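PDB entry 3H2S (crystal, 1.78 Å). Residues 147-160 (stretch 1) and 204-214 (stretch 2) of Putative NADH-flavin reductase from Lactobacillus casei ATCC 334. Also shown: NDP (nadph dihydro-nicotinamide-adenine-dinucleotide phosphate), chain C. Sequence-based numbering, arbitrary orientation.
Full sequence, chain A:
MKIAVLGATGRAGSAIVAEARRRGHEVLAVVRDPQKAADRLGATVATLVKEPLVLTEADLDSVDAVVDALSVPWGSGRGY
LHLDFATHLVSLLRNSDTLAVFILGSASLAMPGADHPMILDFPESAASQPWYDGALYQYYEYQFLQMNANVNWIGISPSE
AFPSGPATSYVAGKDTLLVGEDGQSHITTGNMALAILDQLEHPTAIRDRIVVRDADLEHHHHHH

Stretch 1, residues 147-160: MNANVNWIGISPSE
Stretch 2 (204-214) TAIRDRIVVRD

Two parallel strands, 153-158 and 209-214, lie side by side with their N-to-C directions 31° apart. Gly-155 pairs with Arg-209 (CA-CA 4.3 Å), Ile-156 with Ile-210 (CA-CA 5.0 Å) and Ser-157 with Val-211 (CA-CA 4.6 Å). Strand residues are extended, such as Ile-156 at phi/psi -131/120 and Val-211 at -123/148.

Backbone hydrogen bonds form the ladder. Gly-155 N donates to Asp-208 O (3.0 Å), and Ile-210 N donates to Gly-155 O (2.9 Å). Ser-157 N donates to Ile-210 O (2.9 Å), and Val-212 N to Ser-157 O (3.2 Å). Gly-155 and Ser-157 thus use both N and O, as alternate residues do in parallel sheets. Before the strand, a type II turn spans Ala-205 to Asp-208, closed by Asp-208 N to Ala-205 O (2.9 Å). Arg-207, at phi/psi 63/31, sends its N to Trp-153 O (2.7 Å, nearly linear).

Side chains add polar links. Ser-157 (m) receives a bond at OG from Arg-209 NH1 (3.0 Å); Arg-209 has chi1 t. Both project from the same face of the sheet. Ser-159 OG (chi1 m) donates to Val-212 O (2.7 Å). Arg-207 (chi1 m, chi2 t, chi3 t) reaches back to the type I turn of Asn-148 to Val-151. Its NE makes a weak bond to Val-151 O (3.2 Å).

Trp-153 (chi1 61°, chi2 -95°) lays one ring face against the Arg-207 backbone. Arg-207 CA sits 3.6 Å from the centroid of the Trp-153 six-membered ring, 11° off its normal. Trp-153 NE1 donates to Asn-148 O (2.9 Å).

Apolar contacts occupy the other face. Ile-156 (m, t) places CG1 3.9 Å from Ile-210 CG1 (chi1 p), and its CG2 3.9 Å from Val-212 CG2 (chi1 m). Nearer the turn, Ile-154 (m, t) packs CG2 against Ala-205 CB (3.9 Å) and CG1 against Ile-206 CG1 (4.0 Å).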

# COMPACT_ATOMS: atom_id res chain seq x y z
N MSE A 147 -4.69 2.85 -7.71
CA MSE A 147 -3.41 3.56 -7.87
C MSE A 147 -2.46 2.80 -8.80
O MSE A 147 -1.34 3.26 -9.08
CB MSE A 147 -2.73 3.75 -6.52
CG MSE A 147 -3.53 4.56 -5.52
SE MSE A 147 -2.65 4.55 -3.78
CE MSE A 147 -3.71 5.93 -2.94
N ASN A 148 -2.88 1.61 -9.22
CA ASN A 148 -1.99 0.69 -9.91
C ASN A 148 -2.46 0.35 -11.31
O ASN A 148 -3.09 -0.67 -11.52
CB ASN A 148 -1.77 -0.56 -9.05
CG ASN A 148 -1.24 -0.23 -7.67
OD1 ASN A 148 -2.02 -0.15 -6.70
ND2 ASN A 148 0.02 0.18 -7.61
N ALA A 149 -2.13 1.21 -12.27
CA ALA A 149 -2.64 1.11 -13.64
C ALA A 149 -1.95 0.01 -14.44
O ALA A 149 -2.37 -0.30 -15.55
CB ALA A 149 -2.48 2.42 -14.35
N ASN A 150 -0.82 -0.48 -13.93
CA ASN A 150 0.02 -1.40 -14.69
C ASN A 150 0.15 -2.79 -14.05
O ASN A 150 1.07 -3.54 -14.35
CB ASN A 150 1.40 -0.76 -14.89
CG ASN A 150 1.31 0.62 -15.52
OD1 ASN A 150 1.77 1.61 -14.95
ND2 ASN A 150 0.63 0.70 -16.66
N VAL A 151 -0.84 -3.16 -13.25
CA VAL A 151 -0.92 -4.49 -12.68
C VAL A 151 -2.26 -5.08 -13.07
O VAL A 151 -3.25 -4.33 -13.20
CB VAL A 151 -0.78 -4.44 -11.12
CG1 VAL A 151 -1.23 -5.75 -10.47
CG2 VAL A 151 0.69 -4.15 -10.75
N ASN A 152 -2.31 -6.39 -13.32
CA ASN A 152 -3.56 -7.01 -13.77
C ASN A 152 -4.48 -7.40 -12.60
O ASN A 152 -4.73 -8.59 -12.37
CB ASN A 152 -3.31 -8.21 -14.69
CG ASN A 152 -2.76 -7.79 -16.04
OD1 ASN A 152 -3.08 -6.72 -16.56
ND2 ASN A 152 -1.91 -8.64 -16.62
N TRP A 153 -4.92 -6.41 -11.84
CA TRP A 153 -5.78 -6.68 -10.70
C TRP A 153 -7.25 -6.60 -11.10
O TRP A 153 -7.58 -6.04 -12.14
CB TRP A 153 -5.49 -5.72 -9.53
CG TRP A 153 -5.70 -4.27 -9.85
CD1 TRP A 153 -4.76 -3.37 -10.26
CD2 TRP A 153 -6.95 -3.56 -9.85
NE1 TRP A 153 -5.33 -2.14 -10.46
CE2 TRP A 153 -6.68 -2.23 -10.19
CE3 TRP A 153 -8.26 -3.90 -9.45
CZ2 TRP A 153 -7.67 -1.25 -10.24
CZ3 TRP A 153 -9.24 -2.92 -9.50
CH2 TRP A 153 -8.93 -1.62 -9.87
N ILE A 154 -8.09 -7.31 -10.35
CA ILE A 154 -9.52 -7.29 -10.56
C ILE A 154 -10.18 -7.25 -9.17
O ILE A 154 -9.82 -8.00 -8.28
CB ILE A 154 -10.01 -8.55 -11.30
CG1 ILE A 154 -9.40 -8.65 -12.70
CG2 ILE A 154 -11.54 -8.57 -11.40
CD1 ILE A 154 -9.54 -10.05 -13.31
N GLY A 155 -11.10 -6.30 -8.98
CA GLY A 155 -11.83 -6.23 -7.72
C GLY A 155 -13.24 -6.77 -7.85
O GLY A 155 -13.94 -6.52 -8.84
N ILE A 156 -13.64 -7.60 -6.88
CA ILE A 156 -15.01 -8.09 -6.82
C ILE A 156 -15.58 -7.90 -5.42
O ILE A 156 -15.06 -8.45 -4.43
CB ILE A 156 -15.12 -9.58 -7.20
CG1 ILE A 156 -14.48 -9.85 -8.56
CG2 ILE A 156 -16.59 -10.01 -7.20
CD1 ILE A 156 -14.49 -11.32 -8.97
N SER A 157 -16.65 -7.13 -5.34
CA SER A 157 -17.34 -6.91 -4.07
C SER A 157 -18.50 -7.88 -3.99
O SER A 157 -19.23 -8.06 -4.98
CB SER A 157 -17.86 -5.47 -3.97
OG SER A 157 -16.81 -4.56 -3.71
N PRO A 158 -18.74 -8.43 -2.79
CA PRO A 158 -19.94 -9.18 -2.51
C PRO A 158 -21.14 -8.25 -2.43
O PRO A 158 -20.98 -7.05 -2.21
CB PRO A 158 -19.67 -9.83 -1.14
CG PRO A 158 -18.23 -9.51 -0.79
CD PRO A 158 -17.87 -8.30 -1.59
N SER A 159 -22.33 -8.81 -2.48
CA SER A 159 -23.53 -8.13 -1.99
C SER A 159 -23.44 -8.00 -0.48
O SER A 159 -22.57 -8.58 0.16
CB SER A 159 -24.76 -8.95 -2.36
OG SER A 159 -24.80 -9.16 -3.76
N GLU A 160 -24.46 -7.38 0.11
CA GLU A 160 -24.47 -7.09 1.54
C GLU A 160 -24.31 -8.36 2.38
O GLU A 160 -23.65 -8.34 3.43
CB GLU A 160 -25.77 -6.38 1.90
CG GLU A 160 -26.28 -6.66 3.30
CD GLU A 160 -26.96 -5.45 3.91
OE1 GLU A 160 -26.86 -4.35 3.33
OE2 GLU A 160 -27.57 -5.60 5.00
N THR A 204 -12.74 -9.85 -17.81
CA THR A 204 -13.43 -8.72 -18.43
C THR A 204 -13.32 -7.47 -17.56
O THR A 204 -13.55 -6.36 -18.02
CB THR A 204 -14.92 -9.05 -18.70
OG1 THR A 204 -15.59 -7.86 -19.12
CG2 THR A 204 -15.59 -9.55 -17.47
N ALA A 205 -12.92 -7.66 -16.31
CA ALA A 205 -12.94 -6.57 -15.33
C ALA A 205 -11.53 -6.21 -14.84
O ALA A 205 -11.37 -5.70 -13.72
CB ALA A 205 -13.82 -6.95 -14.16
N ILE A 206 -10.52 -6.41 -15.69
CA ILE A 206 -9.15 -6.03 -15.33
C ILE A 206 -9.07 -4.52 -15.03
O ILE A 206 -9.62 -3.69 -15.76
CB ILE A 206 -8.13 -6.43 -16.41
CG1 ILE A 206 -7.89 -7.95 -16.37
CG2 ILE A 206 -6.80 -5.68 -16.20
CD1 ILE A 206 -7.11 -8.50 -17.55
N ARG A 207 -8.52 -4.20 -13.86
CA ARG A 207 -8.39 -2.82 -13.39
C ARG A 207 -9.75 -2.16 -13.21
O ARG A 207 -9.90 -0.94 -13.34
CB ARG A 207 -7.49 -2.00 -14.33
CG ARG A 207 -6.00 -2.36 -14.28
CD ARG A 207 -5.28 -1.89 -15.56
NE ARG A 207 -4.13 -2.73 -15.86
CZ ARG A 207 -3.99 -3.46 -16.95
NH1 ARG A 207 -4.87 -3.36 -17.94
NH2 ARG A 207 -2.91 -4.21 -17.11
N ASP A 208 -10.73 -2.97 -12.86
CA ASP A 208 -12.07 -2.48 -12.59
C ASP A 208 -12.61 -3.24 -11.39
O ASP A 208 -12.03 -4.23 -10.95
CB ASP A 208 -12.97 -2.71 -13.81
CG ASP A 208 -14.15 -1.75 -13.87
OD1 ASP A 208 -14.42 -1.05 -12.87
OD2 ASP A 208 -14.85 -1.75 -14.90
N ARG A 209 -13.73 -2.77 -10.85
CA ARG A 209 -14.42 -3.47 -9.78
C ARG A 209 -15.82 -3.84 -10.25
O ARG A 209 -16.50 -3.03 -10.87
CB ARG A 209 -14.51 -2.58 -8.54
CG ARG A 209 -15.10 -3.29 -7.33
CD ARG A 209 -16.60 -3.10 -7.21
NE ARG A 209 -16.94 -1.69 -7.03
CZ ARG A 209 -16.96 -1.08 -5.84
NH1 ARG A 209 -16.71 -1.78 -4.74
NH2 ARG A 209 -17.21 0.22 -5.76
N ILE A 210 -16.20 -5.09 -10.03
CA ILE A 210 -17.58 -5.51 -10.20
C ILE A 210 -18.21 -5.96 -8.88
O ILE A 210 -17.51 -6.15 -7.89
CB ILE A 210 -17.72 -6.60 -11.27
CG1 ILE A 210 -16.84 -7.81 -10.91
CG2 ILE A 210 -17.35 -6.03 -12.66
CD1 ILE A 210 -17.15 -9.07 -11.75
N VAL A 211 -19.54 -6.04 -8.84
CA VAL A 211 -20.24 -6.56 -7.67
C VAL A 211 -21.08 -7.73 -8.17
O VAL A 211 -21.59 -7.68 -9.29
CB VAL A 211 -21.17 -5.51 -7.05
CG1 VAL A 211 -22.09 -4.88 -8.11
CG2 VAL A 211 -21.99 -6.10 -5.90
N VAL A 212 -21.27 -8.73 -7.32
CA VAL A 212 -22.07 -9.89 -7.74
C VAL A 212 -23.13 -10.26 -6.72
O VAL A 212 -22.91 -10.12 -5.51
CB VAL A 212 -21.17 -11.11 -8.06
CG1 VAL A 212 -20.38 -10.85 -9.32
CG2 VAL A 212 -20.23 -11.41 -6.91
N ARG A 213 -24.29 -10.72 -7.20
CA ARG A 213 -25.31 -11.27 -6.31
C ARG A 213 -25.78 -12.63 -6.85
O ARG A 213 -25.57 -12.95 -8.03
CB ARG A 213 -26.50 -10.32 -6.19
CG ARG A 213 -27.35 -10.21 -7.46
CD ARG A 213 -28.66 -9.50 -7.16
NE ARG A 213 -29.41 -9.16 -8.37
CZ ARG A 213 -30.31 -9.95 -8.95
NH1 ARG A 213 -30.49 -11.20 -8.53
NH2 ARG A 213 -30.99 -9.52 -10.01
N ASP A 214 -26.46 -13.39 -5.99
CA ASP A 214 -27.09 -14.63 -6.42
C ASP A 214 -28.16 -14.30 -7.45
O ASP A 214 -28.93 -13.36 -7.28
CB ASP A 214 -27.75 -15.34 -5.24
CG ASP A 214 -26.76 -15.86 -4.22
OD1 ASP A 214 -25.61 -16.19 -4.61
OD2 ASP A 214 -27.14 -15.98 -3.03
PA NDP C . -12.81 -16.13 6.46
O1A NDP C . -13.04 -15.42 7.83
O2A NDP C . -13.52 -17.42 6.21
O5B NDP C . -11.14 -16.35 6.69
C5B NDP C . -10.44 -15.84 5.53
C4B NDP C . -8.97 -16.39 5.50
O4B NDP C . -8.14 -15.47 6.18
C3B NDP C . -8.80 -17.74 6.28
O3B NDP C . -8.21 -18.63 5.39
C2B NDP C . -7.81 -17.34 7.45
O2B NDP C . -6.94 -18.31 7.90
C1B NDP C . -7.06 -16.17 6.73
N9A NDP C . -6.43 -15.28 7.71
C8A NDP C . -7.14 -14.46 8.62
N7A NDP C . -6.34 -13.72 9.39
C5A NDP C . -5.04 -14.03 8.94
C6A NDP C . -3.80 -13.53 9.36
N6A NDP C . -3.76 -12.64 10.39
N1A NDP C . -2.65 -14.19 8.95
C2A NDP C . -2.79 -15.07 7.92
N3A NDP C . -3.93 -15.49 7.28
C4A NDP C . -5.07 -14.99 7.89
O3 NDP C . -13.39 -15.01 5.52
PN NDP C . -14.51 -14.83 4.36
O1N NDP C . -14.32 -15.97 3.34
O2N NDP C . -15.81 -14.91 5.10
O5D NDP C . -14.29 -13.44 3.54
C5D NDP C . -13.49 -13.36 2.36
C4D NDP C . -13.56 -11.91 1.85
O4D NDP C . -14.94 -11.59 1.79
C3D NDP C . -12.86 -10.81 2.70
O3D NDP C . -12.36 -9.82 1.88
C2D NDP C . -14.07 -10.32 3.58
O2D NDP C . -13.90 -8.98 3.98
C1D NDP C . -15.19 -10.39 2.49
N1N NDP C . -16.52 -10.26 3.08
C2N NDP C . -17.26 -9.06 2.73
C3N NDP C . -18.54 -8.83 3.54
C7N NDP C . -19.47 -7.90 2.80
O7N NDP C . -19.02 -6.93 2.21
N7N NDP C . -20.84 -8.08 2.93
C4N NDP C . -19.23 -10.03 4.17
C5N NDP C . -18.30 -11.07 4.72
C6N NDP C . -16.93 -11.22 4.09
P2B NDP C . -7.47 -19.47 8.92
O1X NDP C . -8.42 -20.44 8.14
O2X NDP C . -6.21 -20.36 9.25
O3X NDP C . -8.14 -18.91 10.13